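Local coordinates for protein 2-dehydro-3-deoxy-D-arabinonate dehydratase (Sulfolobus solfataricus, PDB 2Q18) that catalyses the dehydration of 2-dehydro-3-deoxy-D-arabinonate to 2,5-dioxopentanoate, using a divalent metal such as magnesium, a step in the oxidation of pentoses to 2-oxoglutarate, at residues I71-Y83 with N244-A257. Residues are numbered along the deposited sequence; the frame is centred on the assembly and turned at random.
Sequences IDPPEVWGSGISY and NPIPDGTILTTGTA
Strands 76-80 and 250-253 run parallel, their axes approaching to 4.6 Å at an angle of 17°, joined by a ladder of four backbone hydrogen bonds from Ile-251 N to Glu-75 O (3.0 Å) through to Ser-79 N to Thr-253 O (2.8 Å), in which Trp-77 uses its N to Ile-251 O and its O to Thr-253 N. Before the strands, Pro-74 CB presses tightly on Pro-247 CG (3.4 Å). The extended chain of Glu-75 crosses the Pro-247 ring nearly at right angles, and its OE1 takes the indole N-H of Trp-77 NE1 (2.9 Å) in the ring plane, on the anti side of the carboxylate. Its OE2 accepts a bond from a water that also serves Pro-245 O, and forms a salt bridge with Arg-123 of the second subunit; an alanine here would probably cost Arg-123 its carboxylate partner and leave the indole N-H without its acceptor. In this FAH-family fold the pair leads into the active site: Ile-81 and Thr-256 bind substrate, while Thr-253 OG1 bonds to the magnesium ligand Glu-145. Ser-82 OG, turned between its backbone N and carbonyl carbon (chi1 61°), reaches Thr-254 O in plane, on a lone pair (2.6 Å). Beyond it, Ala-257 CB sits over one face of Tyr-83, 3.7 Å from the ring centroid.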
loop_
_atom_site.group_PDB
_atom_site.type_symbol
_atom_site.label_atom_id
_atom_site.label_comp_id
_atom_site.label_asym_id
_atom_site.label_seq_id
_atom_site.Cartn_x
_atom_site.Cartn_y
_atom_site.Cartn_z
ATOM N N ILE A 71 -3.638 19.397 -9.005
ATOM C CA ILE A 71 -3.332 18.649 -7.776
ATOM C C ILE A 71 -4.633 18.252 -7.096
ATOM O O ILE A 71 -5.704 18.757 -7.450
ATOM C CB ILE A 71 -2.475 19.468 -6.739
ATOM C CG1 ILE A 71 -3.242 20.703 -6.234
ATOM C CG2 ILE A 71 -1.082 19.819 -7.297
ATOM C CD1 ILE A 71 -2.576 21.430 -5.059
ATOM N N ASP A 72 -4.531 17.345 -6.130
ATOM C CA ASP A 72 -5.610 17.091 -5.184
ATOM C C ASP A 72 -5.300 17.881 -3.910
ATOM O O ASP A 72 -4.490 17.437 -3.092
ATOM C CB ASP A 72 -5.728 15.590 -4.873
ATOM C CG ASP A 72 -6.057 14.754 -6.109
ATOM O OD1 ASP A 72 -7.011 15.106 -6.835
ATOM O OD2 ASP A 72 -5.360 13.738 -6.355
ATOM N N PRO A 73 -5.936 19.060 -3.734
ATOM C CA PRO A 73 -5.633 19.862 -2.548
ATOM C C PRO A 73 -6.311 19.250 -1.319
ATOM O O PRO A 73 -7.537 19.115 -1.302
ATOM C CB PRO A 73 -6.235 21.228 -2.884
ATOM C CG PRO A 73 -7.370 20.919 -3.818
ATOM C CD PRO A 73 -6.980 19.677 -4.576
ATOM N N PRO A 74 -5.523 18.862 -0.298
ATOM C CA PRO A 74 -6.148 18.176 0.832
ATOM C C PRO A 74 -7.219 19.032 1.503
ATOM O O PRO A 74 -8.217 18.499 1.983
ATOM C CB PRO A 74 -4.972 17.899 1.777
ATOM C CG PRO A 74 -3.758 17.935 0.890
ATOM C CD PRO A 74 -4.066 19.007 -0.118
ATOM N N GLU A 75 -7.018 20.348 1.506
ATOM C CA GLU A 75 -8.006 21.288 2.026
ATOM C C GLU A 75 -8.073 22.502 1.127
ATOM O O GLU A 75 -7.060 22.915 0.555
ATOM C CB GLU A 75 -7.659 21.725 3.462
ATOM C CG GLU A 75 -7.667 20.580 4.467
ATOM C CD GLU A 75 -7.354 21.012 5.898
ATOM O OE1 GLU A 75 -7.266 22.229 6.179
ATOM O OE2 GLU A 75 -7.203 20.110 6.744
ATOM N N VAL A 76 -9.271 23.066 0.995
ATOM C CA VAL A 76 -9.440 24.343 0.305
ATOM C C VAL A 76 -10.137 25.319 1.240
ATOM O O VAL A 76 -11.196 25.022 1.795
ATOM C CB VAL A 76 -10.236 24.218 -1.024
ATOM C CG1 VAL A 76 -10.305 25.571 -1.726
ATOM C CG2 VAL A 76 -9.600 23.184 -1.948
ATOM N N TRP A 77 -9.518 26.480 1.411
ATOM C CA TRP A 77 -10.054 27.535 2.254
ATOM C C TRP A 77 -10.229 28.802 1.421
ATOM O O TRP A 77 -9.567 28.989 0.397
ATOM C CB TRP A 77 -9.103 27.818 3.421
ATOM C CG TRP A 77 -9.012 26.711 4.442
ATOM C CD1 TRP A 77 -8.325 25.536 4.323
ATOM C CD2 TRP A 77 -9.614 26.695 5.743
ATOM N NE1 TRP A 77 -8.463 24.786 5.472
ATOM C CE2 TRP A 77 -9.249 25.475 6.359
ATOM C CE3 TRP A 77 -10.418 27.601 6.454
ATOM C CZ2 TRP A 77 -9.668 25.130 7.650
ATOM C CZ3 TRP A 77 -10.837 27.257 7.735
ATOM C CH2 TRP A 77 -10.456 26.032 8.321
ATOM N N GLY A 78 -11.115 29.679 1.877
ATOM C CA GLY A 78 -11.343 30.931 1.186
ATOM C C GLY A 78 -11.292 32.127 2.105
ATOM O O GLY A 78 -11.505 32.015 3.314
ATOM N N SER A 79 -10.975 33.273 1.517
ATOM C CA SER A 79 -11.130 34.552 2.177
ATOM C C SER A 79 -12.103 35.376 1.340
ATOM O O SER A 79 -12.280 35.125 0.143
ATOM C CB SER A 79 -9.783 35.259 2.308
ATOM O OG SER A 79 -9.802 36.193 3.379
ATOM N N GLY A 80 -12.765 36.329 1.976
ATOM C CA GLY A 80 -13.683 37.216 1.278
ATOM C C GLY A 80 -13.543 38.626 1.799
ATOM O O GLY A 80 -12.870 38.857 2.814
ATOM N N ILE A 81 -14.188 39.563 1.104
ATOM C CA ILE A 81 -14.159 40.990 1.454
ATOM C C ILE A 81 -12.710 41.477 1.553
ATOM O O ILE A 81 -12.321 42.145 2.514
ATOM C CB ILE A 81 -14.960 41.289 2.758
ATOM C CG1 ILE A 81 -16.201 40.394 2.848
ATOM C CG2 ILE A 81 -15.363 42.769 2.818
ATOM C CD1 ILE A 81 -16.678 40.125 4.264
ATOM N N SER A 82 -11.918 41.122 0.546
ATOM C CA SER A 82 -10.490 41.424 0.533
ATOM C C SER A 82 -10.137 42.559 -0.426
ATOM O O SER A 82 -8.995 43.027 -0.452
ATOM C CB SER A 82 -9.696 40.168 0.169
ATOM O OG SER A 82 -10.063 39.705 -1.117
ATOM N N TYR A 83 -11.121 42.993 -1.210
ATOM C CA TYR A 83 -10.919 44.038 -2.207
ATOM C C TYR A 83 -11.534 45.364 -1.769
ATOM O O TYR A 83 -12.490 45.383 -0.990
ATOM C CB TYR A 83 -11.513 43.610 -3.552
ATOM C CG TYR A 83 -10.668 42.619 -4.328
ATOM C CD1 TYR A 83 -10.685 41.255 -4.016
ATOM C CD2 TYR A 83 -9.868 43.044 -5.389
ATOM C CE1 TYR A 83 -9.914 40.341 -4.735
ATOM C CE2 TYR A 83 -9.100 42.137 -6.122
ATOM C CZ TYR A 83 -9.127 40.788 -5.786
ATOM O OH TYR A 83 -8.366 39.895 -6.505
ATOM N N ASN A 244 -4.184 26.395 13.662
ATOM C CA ASN A 244 -4.926 25.624 12.671
ATOM C C ASN A 244 -3.973 25.037 11.636
ATOM O O ASN A 244 -3.651 25.688 10.647
ATOM C CB ASN A 244 -5.985 26.515 12.007
ATOM C CG ASN A 244 -6.904 25.746 11.070
ATOM O OD1 ASN A 244 -7.242 24.584 11.317
ATOM N ND2 ASN A 244 -7.329 26.405 9.992
ATOM N N PRO A 245 -3.505 23.801 11.873
ATOM C CA PRO A 245 -2.544 23.188 10.962
ATOM C C PRO A 245 -3.182 22.897 9.611
ATOM O O PRO A 245 -4.328 22.456 9.546
ATOM C CB PRO A 245 -2.166 21.878 11.670
ATOM C CG PRO A 245 -3.325 21.572 12.558
ATOM C CD PRO A 245 -3.854 22.910 12.995
ATOM N N ILE A 246 -2.443 23.169 8.543
ATOM C CA ILE A 246 -2.896 22.851 7.194
ATOM C C ILE A 246 -1.892 21.910 6.528
ATOM O O ILE A 246 -0.691 22.031 6.754
ATOM C CB ILE A 246 -3.128 24.128 6.335
ATOM C CG1 ILE A 246 -1.869 25.004 6.301
ATOM C CG2 ILE A 246 -4.343 24.912 6.863
ATOM C CD1 ILE A 246 -1.794 25.957 5.116
ATOM N N PRO A 247 -2.384 20.943 5.735
ATOM C CA PRO A 247 -1.474 20.046 5.020
ATOM C C PRO A 247 -0.797 20.698 3.819
ATOM O O PRO A 247 -1.278 21.719 3.314
ATOM C CB PRO A 247 -2.389 18.903 4.569
ATOM C CG PRO A 247 -3.750 19.497 4.522
ATOM C CD PRO A 247 -3.805 20.602 5.516
ATOM N N ASP A 248 0.316 20.113 3.374
ATOM C CA ASP A 248 0.986 20.551 2.151
ATOM C C ASP A 248 0.022 20.428 0.968
ATOM O O ASP A 248 -0.683 19.427 0.843
ATOM C CB ASP A 248 2.234 19.710 1.878
ATOM C CG ASP A 248 3.290 19.846 2.965
ATOM O OD1 ASP A 248 3.467 20.957 3.518
ATOM O OD2 ASP A 248 3.947 18.828 3.254
ATOM N N GLY A 249 -0.011 21.452 0.118
ATOM C CA GLY A 249 -0.902 21.456 -1.050
ATOM C C GLY A 249 -2.261 22.081 -0.784
ATOM O O GLY A 249 -3.126 22.100 -1.671
ATOM N N THR A 250 -2.455 22.583 0.436
ATOM C CA THR A 250 -3.657 23.342 0.778
ATOM C C THR A 250 -3.790 24.532 -0.171
ATOM O O THR A 250 -2.797 25.195 -0.492
ATOM C CB THR A 250 -3.614 23.859 2.236
ATOM O OG1 THR A 250 -3.670 22.749 3.135
ATOM C CG2 THR A 250 -4.789 24.791 2.544
ATOM N N ILE A 251 -5.014 24.792 -0.618
ATOM C CA ILE A 251 -5.274 25.971 -1.435
ATOM C C ILE A 251 -6.061 27.013 -0.653
ATOM O O ILE A 251 -7.067 26.700 -0.013
ATOM C CB ILE A 251 -5.984 25.621 -2.773
ATOM C CG1 ILE A 251 -5.052 24.790 -3.661
ATOM C CG2 ILE A 251 -6.412 26.900 -3.508
ATOM C CD1 ILE A 251 -5.705 24.262 -4.941
ATOM N N LEU A 252 -5.575 28.249 -0.698
ATOM C CA LEU A 252 -6.307 29.388 -0.165
ATOM C C LEU A 252 -6.689 30.317 -1.308
ATOM O O LEU A 252 -5.825 30.813 -2.033
ATOM C CB LEU A 252 -5.474 30.148 0.878
ATOM C CG LEU A 252 -6.022 31.495 1.369
ATOM C CD1 LEU A 252 -7.308 31.341 2.186
ATOM C CD2 LEU A 252 -4.965 32.236 2.174
ATOM N N THR A 253 -7.986 30.544 -1.462
ATOM C CA THR A 253 -8.481 31.458 -2.480
ATOM C C THR A 253 -8.748 32.837 -1.855
ATOM O O THR A 253 -9.311 32.939 -0.763
ATOM C CB THR A 253 -9.684 30.863 -3.269
ATOM O OG1 THR A 253 -10.029 31.731 -4.354
ATOM C CG2 THR A 253 -10.901 30.620 -2.376
ATOM N N THR A 254 -8.314 33.888 -2.543
ATOM C CA THR A 254 -8.073 35.182 -1.893
ATOM C C THR A 254 -9.179 36.247 -1.997
ATOM O O THR A 254 -8.919 37.438 -1.782
ATOM C CB THR A 254 -6.725 35.775 -2.346
ATOM O OG1 THR A 254 -6.766 36.040 -3.752
ATOM C CG2 THR A 254 -5.581 34.797 -2.049
ATOM N N GLY A 255 -10.406 35.823 -2.295
ATOM C CA GLY A 255 -11.542 36.747 -2.425
ATOM C C GLY A 255 -11.769 37.228 -3.850
ATOM O O GLY A 255 -10.932 37.006 -4.729
ATOM N N THR A 256 -12.906 37.882 -4.085
ATOM C CA THR A 256 -13.230 38.394 -5.423
ATOM C C THR A 256 -13.683 39.856 -5.424
ATOM O O THR A 256 -14.211 40.356 -4.428
ATOM C CB THR A 256 -14.298 37.523 -6.143
ATOM O OG1 THR A 256 -14.308 37.841 -7.539
ATOM C CG2 THR A 256 -15.697 37.753 -5.566
ATOM N N ALA A 257 -13.461 40.528 -6.551
ATOM C CA ALA A 257 -14.001 41.870 -6.779
ATOM C C ALA A 257 -14.941 41.920 -7.987
ATOM O O ALA A 257 -15.470 42.984 -8.316
ATOM C CB ALA A 257 -12.877 42.873 -6.946
HETATM O O HOH W 1 -5.104 20.121 8.687
HETATM O O HOH W 2 -14.786 38.219 -1.739
HETATM O O HOH W 3 -8.541 37.245 -5.602
HETATM O O HOH W 4 -13.629 41.261 -1.934
#